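Local coordinates for protein fumarylacetoacetate hydrolase (Burkholderia xenovorans, PDB 5TI1) that probably hydrolyses fumarylacetoacetate to fumarate and acetoacetate, the last step of phenylalanine and tyrosine breakdown, and carries a magnesium ion bound by acidic side chains, at residues F44-V57 against S87-A99. Numbering follows the deposited sequence. Where two conformers were deposited one is given.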
loop_
_atom_site.group_PDB
_atom_site.type_symbol
_atom_site.label_atom_id
_atom_site.label_comp_id
_atom_site.label_asym_id
_atom_site.label_seq_id
_atom_site.Cartn_x
_atom_site.Cartn_y
_atom_site.Cartn_z
ATOM N N PHE B 44 23.612 2.098 -0.939
ATOM C CA PHE B 44 23.260 0.683 -0.887
ATOM C C PHE B 44 22.275 0.316 -1.989
ATOM O O PHE B 44 21.356 1.083 -2.297
ATOM C CB PHE B 44 22.654 0.310 0.469
ATOM C CG PHE B 44 23.634 0.351 1.599
ATOM C CD1 PHE B 44 24.365 -0.773 1.938
ATOM C CD2 PHE B 44 23.823 1.512 2.318
ATOM C CE1 PHE B 44 25.276 -0.737 2.984
ATOM C CE2 PHE B 44 24.730 1.559 3.369
ATOM C CZ PHE B 44 25.457 0.432 3.699
ATOM N N GLY B 45 22.462 -0.877 -2.556
ATOM C CA GLY B 45 21.576 -1.412 -3.569
ATOM C C GLY B 45 21.581 -2.926 -3.545
ATOM O O GLY B 45 22.250 -3.559 -2.725
ATOM N N ILE B 46 20.825 -3.507 -4.474
ATOM C CA ILE B 46 20.714 -4.952 -4.643
ATOM C C ILE B 46 21.108 -5.271 -6.073
ATOM O O ILE B 46 20.503 -4.748 -7.020
ATOM C CB ILE B 46 19.292 -5.457 -4.334
ATOM C CG1 ILE B 46 18.947 -5.231 -2.851
ATOM C CG2 ILE B 46 19.140 -6.924 -4.697
ATOM C CD1 ILE B 46 19.771 -6.055 -1.891
ATOM N N PHE B 47 22.114 -6.129 -6.239
ATOM C CA PHE B 47 22.622 -6.403 -7.573
ATOM C C PHE B 47 22.878 -7.890 -7.754
ATOM O O PHE B 47 22.933 -8.676 -6.802
ATOM C CB PHE B 47 23.918 -5.630 -7.868
ATOM C CG PHE B 47 25.134 -6.254 -7.261
ATOM C CD1 PHE B 47 25.395 -6.110 -5.909
ATOM C CD2 PHE B 47 26.012 -6.995 -8.033
ATOM C CE1 PHE B 47 26.504 -6.691 -5.342
ATOM C CE2 PHE B 47 27.130 -7.572 -7.468
ATOM C CZ PHE B 47 27.372 -7.424 -6.120
ATOM N N SER B 48 23.020 -8.249 -9.018
ATOM C CA SER B 48 23.517 -9.537 -9.457
ATOM C C SER B 48 24.361 -9.252 -10.690
ATOM O O SER B 48 24.406 -8.119 -11.176
ATOM C CB SER B 48 22.370 -10.500 -9.756
ATOM O OG SER B 48 21.581 -9.991 -10.816
ATOM N N ASP B 49 25.053 -10.270 -11.188
ATOM C CA ASP B 49 25.955 -10.040 -12.310
ATOM C C ASP B 49 25.980 -11.289 -13.185
ATOM O O ASP B 49 25.227 -12.240 -12.959
ATOM C CB ASP B 49 27.347 -9.636 -11.803
ATOM C CG ASP B 49 28.129 -10.810 -11.246
ATOM O OD1 ASP B 49 27.512 -11.736 -10.688
ATOM O OD2 ASP B 49 29.370 -10.810 -11.375
ATOM N N GLY B 50 26.855 -11.283 -14.196
ATOM C CA GLY B 50 26.924 -12.405 -15.118
ATOM C C GLY B 50 27.510 -13.661 -14.506
ATOM O O GLY B 50 27.153 -14.774 -14.905
ATOM N N LEU B 51 28.413 -13.505 -13.536
ATOM C CA LEU B 51 29.043 -14.642 -12.879
ATOM C C LEU B 51 28.185 -15.221 -11.766
ATOM O O LEU B 51 28.383 -16.379 -11.379
ATOM C CB LEU B 51 30.394 -14.226 -12.295
ATOM C CG LEU B 51 31.290 -13.310 -13.131
ATOM C CD1 LEU B 51 32.337 -12.630 -12.241
ATOM C CD2 LEU B 51 31.958 -14.084 -14.255
ATOM N N ASN B 52 27.242 -14.439 -11.245
ATOM C CA ASN B 52 26.483 -14.825 -10.061
ATOM C C ASN B 52 25.139 -14.107 -10.145
ATOM O O ASN B 52 25.051 -12.916 -9.832
ATOM C CB ASN B 52 27.252 -14.457 -8.800
ATOM C CG ASN B 52 26.584 -14.944 -7.545
ATOM O OD1 ASN B 52 25.542 -15.596 -7.592
ATOM N ND2 ASN B 52 27.194 -14.640 -6.400
ATOM N N ALA B 53 24.110 -14.830 -10.588
ATOM C CA ALA B 53 22.779 -14.256 -10.727
ATOM C C ALA B 53 22.045 -14.154 -9.400
ATOM O O ALA B 53 20.890 -13.716 -9.380
ATOM C CB ALA B 53 21.953 -15.077 -11.720
ATOM N N THR B 54 22.682 -14.538 -8.297
ATOM C CA THR B 54 22.062 -14.382 -6.990
ATOM C C THR B 54 22.078 -12.912 -6.585
ATOM O O THR B 54 23.108 -12.234 -6.690
ATOM C CB THR B 54 22.785 -15.234 -5.947
ATOM O OG1 THR B 54 22.792 -16.606 -6.364
ATOM C CG2 THR B 54 22.084 -15.128 -4.596
ATOM N N ARG B 55 20.930 -12.408 -6.149
ATOM C CA ARG B 55 20.862 -11.014 -5.750
ATOM C C ARG B 55 21.492 -10.856 -4.373
ATOM O O ARG B 55 21.352 -11.721 -3.504
ATOM C CB ARG B 55 19.420 -10.514 -5.764
ATOM C CG ARG B 55 18.851 -10.472 -7.165
ATOM C CD ARG B 55 17.419 -9.972 -7.194
ATOM N NE ARG B 55 16.824 -10.191 -8.509
ATOM C CZ ARG B 55 15.674 -9.659 -8.909
ATOM N NH1 ARG B 55 14.995 -8.860 -8.095
ATOM N NH2 ARG B 55 15.213 -9.925 -10.128
ATOM N N ARG B 56 22.237 -9.771 -4.200
ATOM C CA ARG B 56 22.987 -9.556 -2.981
ATOM C C ARG B 56 23.200 -8.060 -2.809
ATOM O O ARG B 56 22.988 -7.269 -3.734
ATOM C CB ARG B 56 24.312 -10.332 -3.008
ATOM C CG ARG B 56 25.206 -10.024 -4.182
ATOM C CD ARG B 56 26.057 -11.239 -4.506
ATOM N NE ARG B 56 27.062 -10.984 -5.537
ATOM C CZ ARG B 56 26.850 -11.160 -6.835
ATOM N NH1 ARG B 56 25.662 -11.583 -7.263
ATOM N NH2 ARG B 56 27.819 -10.910 -7.702
ATOM N N VAL B 57 23.624 -7.676 -1.606
ATOM C CA VAL B 57 23.757 -6.264 -1.279
ATOM C C VAL B 57 25.048 -5.723 -1.876
ATOM O O VAL B 57 26.117 -6.331 -1.740
ATOM C CB VAL B 57 23.722 -6.053 0.240
ATOM C CG1 VAL B 57 23.951 -4.598 0.541
ATOM C CG2 VAL B 57 22.382 -6.521 0.794
ATOM N N SER B 87 23.194 -14.698 5.959
ATOM C CA SER B 87 23.846 -13.398 5.835
ATOM C C SER B 87 22.831 -12.380 5.335
ATOM O O SER B 87 22.117 -12.643 4.363
ATOM C CB SER B 87 25.036 -13.476 4.873
ATOM O OG SER B 87 25.387 -12.196 4.370
ATOM N N VAL B 88 22.760 -11.220 5.997
ATOM C CA VAL B 88 21.844 -10.171 5.553
ATOM C C VAL B 88 22.242 -9.570 4.215
ATOM O O VAL B 88 21.444 -8.841 3.613
ATOM C CB VAL B 88 21.742 -9.016 6.568
ATOM C CG1 VAL B 88 21.111 -9.485 7.873
ATOM C CG2 VAL B 88 23.116 -8.405 6.802
ATOM N N PHE B 89 23.462 -9.838 3.744
ATOM C CA PHE B 89 23.930 -9.334 2.462
ATOM C C PHE B 89 23.550 -10.241 1.295
ATOM O O PHE B 89 23.629 -9.811 0.140
ATOM C CB PHE B 89 25.449 -9.132 2.506
ATOM C CG PHE B 89 25.893 -8.089 3.499
ATOM C CD1 PHE B 89 25.204 -6.891 3.625
ATOM C CD2 PHE B 89 26.992 -8.308 4.319
ATOM C CE1 PHE B 89 25.614 -5.924 4.554
ATOM C CE2 PHE B 89 27.398 -7.351 5.237
ATOM C CZ PHE B 89 26.706 -6.162 5.351
ATOM N N VAL B 90 23.141 -11.482 1.565
ATOM C CA VAL B 90 22.644 -12.368 0.518
ATOM C C VAL B 90 21.127 -12.408 0.624
ATOM O O VAL B 90 20.549 -13.291 1.274
ATOM C CB VAL B 90 23.257 -13.773 0.608
ATOM C CG1 VAL B 90 22.823 -14.603 -0.588
ATOM C CG2 VAL B 90 24.765 -13.679 0.666
ATOM N N ARG B 91 20.487 -11.421 0.003
ATOM C CA ARG B 91 19.061 -11.159 0.102
ATOM C C ARG B 91 18.667 -10.438 -1.169
ATOM O O ARG B 91 19.489 -9.737 -1.763
ATOM C CB ARG B 91 18.714 -10.268 1.308
ATOM C CG ARG B 91 18.977 -10.855 2.669
ATOM C CD ARG B 91 17.871 -11.794 3.069
ATOM N NE ARG B 91 17.976 -12.165 4.473
ATOM C CZ ARG B 91 18.819 -13.079 4.938
ATOM N NH1 ARG B 91 19.635 -13.711 4.109
ATOM N NH2 ARG B 91 18.845 -13.363 6.231
ATOM N N ASP B 92 17.415 -10.601 -1.588
ATOM C CA ASP B 92 16.850 -9.923 -2.744
ATOM C C ASP B 92 16.395 -8.505 -2.431
ATOM O O ASP B 92 15.819 -7.850 -3.305
ATOM C CB ASP B 92 15.669 -10.733 -3.296
ATOM C CG ASP B 92 16.090 -12.097 -3.821
ATOM O OD1 ASP B 92 17.293 -12.290 -4.085
ATOM O OD2 ASP B 92 15.219 -12.976 -3.975
ATOM N N ALA B 93 16.605 -8.037 -1.205
ATOM C CA ALA B 93 16.193 -6.707 -0.791
ATOM C C ALA B 93 17.036 -6.312 0.415
ATOM O O ALA B 93 17.587 -7.167 1.112
ATOM C CB ALA B 93 14.703 -6.660 -0.454
ATOM N N LEU B 94 17.128 -5.005 0.651
ATOM C CA LEU B 94 17.917 -4.450 1.746
ATOM C C LEU B 94 17.196 -4.492 3.083
ATOM O O LEU B 94 17.785 -4.077 4.094
ATOM C CB LEU B 94 18.290 -2.999 1.439
ATOM C CG LEU B 94 19.370 -2.763 0.387
ATOM C CD1 LEU B 94 19.355 -1.318 -0.093
ATOM C CD2 LEU B 94 20.715 -3.092 1.004
ATOM N N ASN B 95 15.943 -4.961 3.112
ATOM C CA ASN B 95 15.110 -4.835 4.314
ATOM C C ASN B 95 15.800 -5.409 5.545
ATOM O O ASN B 95 15.945 -4.724 6.566
ATOM C CB ASN B 95 13.759 -5.518 4.095
ATOM C CG ASN B 95 12.953 -4.872 2.978
ATOM O OD1 ASN B 95 13.472 -4.622 1.891
ATOM N ND2 ASN B 95 11.676 -4.607 3.242
ATOM N N ASP B 96 16.237 -6.670 5.458
ATOM C CA ASP B 96 16.848 -7.342 6.605
ATOM C C ASP B 96 18.070 -6.586 7.121
ATOM O O ASP B 96 18.265 -6.469 8.336
ATOM C CB ASP B 96 17.224 -8.778 6.218
ATOM C CG ASP B 96 16.016 -9.700 6.117
ATOM O OD1 ASP B 96 14.910 -9.282 6.493
ATOM O OD2 ASP B 96 16.177 -10.845 5.661
ATOM N N PHE B 97 18.920 -6.086 6.216
ATOM C CA PHE B 97 20.078 -5.311 6.656
ATOM C C PHE B 97 19.662 -3.978 7.272
ATOM O O PHE B 97 20.202 -3.573 8.310
ATOM C CB PHE B 97 21.045 -5.077 5.489
ATOM C CG PHE B 97 22.045 -3.990 5.761
ATOM C CD1 PHE B 97 23.064 -4.189 6.673
ATOM C CD2 PHE B 97 21.941 -2.757 5.134
ATOM C CE1 PHE B 97 23.986 -3.191 6.941
ATOM C CE2 PHE B 97 22.855 -1.751 5.404
ATOM C CZ PHE B 97 23.878 -1.968 6.306
ATOM N N ILE B 98 18.713 -3.275 6.642
ATOM C CA ILE B 98 18.208 -2.023 7.209
ATOM C C ILE B 98 17.643 -2.257 8.605
ATOM O O ILE B 98 17.925 -1.497 9.547
ATOM C CB ILE B 98 17.156 -1.393 6.278
ATOM C CG1 ILE B 98 17.798 -0.902 4.983
ATOM C CG2 ILE B 98 16.485 -0.230 6.961
ATOM C CD1 ILE B 98 16.771 -0.581 3.872
ATOM N N ALA B 99 16.861 -3.329 8.769
ATOM C CA ALA B 99 16.254 -3.634 10.063
ATOM C C ALA B 99 17.285 -3.739 11.180
ATOM O O ALA B 99 16.928 -3.575 12.350
ATOM C CB ALA B 99 15.456 -4.934 9.976
HETATM O O HOH W 1 19.508 -13.208 -2.924
HETATM O O HOH W 2 18.451 -13.905 -5.941
HETATM O O HOH W 3 15.171 -7.630 -6.037
#
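L94 fills the middle of the contact, its forked end spreading over the hairpin: CD2 meets V57 CG1 at 3.6 Å, CD1 lies against F44 CB, and CG faces I46 CD1. One branched leucine thus serves both strands. Beside it, F97 CE2 sits 3.6 Å above one face of the F44 ring, toward its rim; the two planes are inclined at 37°, so the pair is oblique, two broad flat rings covering much apolar surface. With CG anti to the backbone N (chi1 164°), the F97 ring carries on toward F44. I46, a long beta-branched residue well suited to a strand, sets CD1 against the backbone at R91 O and A93 C, and CG2 against D92 O. Compact, beta-branched V57 fits between L94 and F89, its CB 3.8 Å from F89 CD1.

V57 also supplies the direct hydrogen bond between the segments, from its N to F89 O at 2.8 Å and 158°, in the carbonyl plane. Farther out, no salt bridge joins R55 and D92: D92 OD1 lies beside the aliphatic start of the R55 chain, and a water bridges it to R55 N, a polar role suiting an exposed aspartate.

The 44-57 hairpin belongs to the five-stranded antiparallel sheet of the N-terminal region, and 87-99 wraps over it into helix 95-99. Helix 68-73 flanks V57 and F89, whereas strand 284-292 touches F44 and L94, so the apolar centre also borders the C-terminal region.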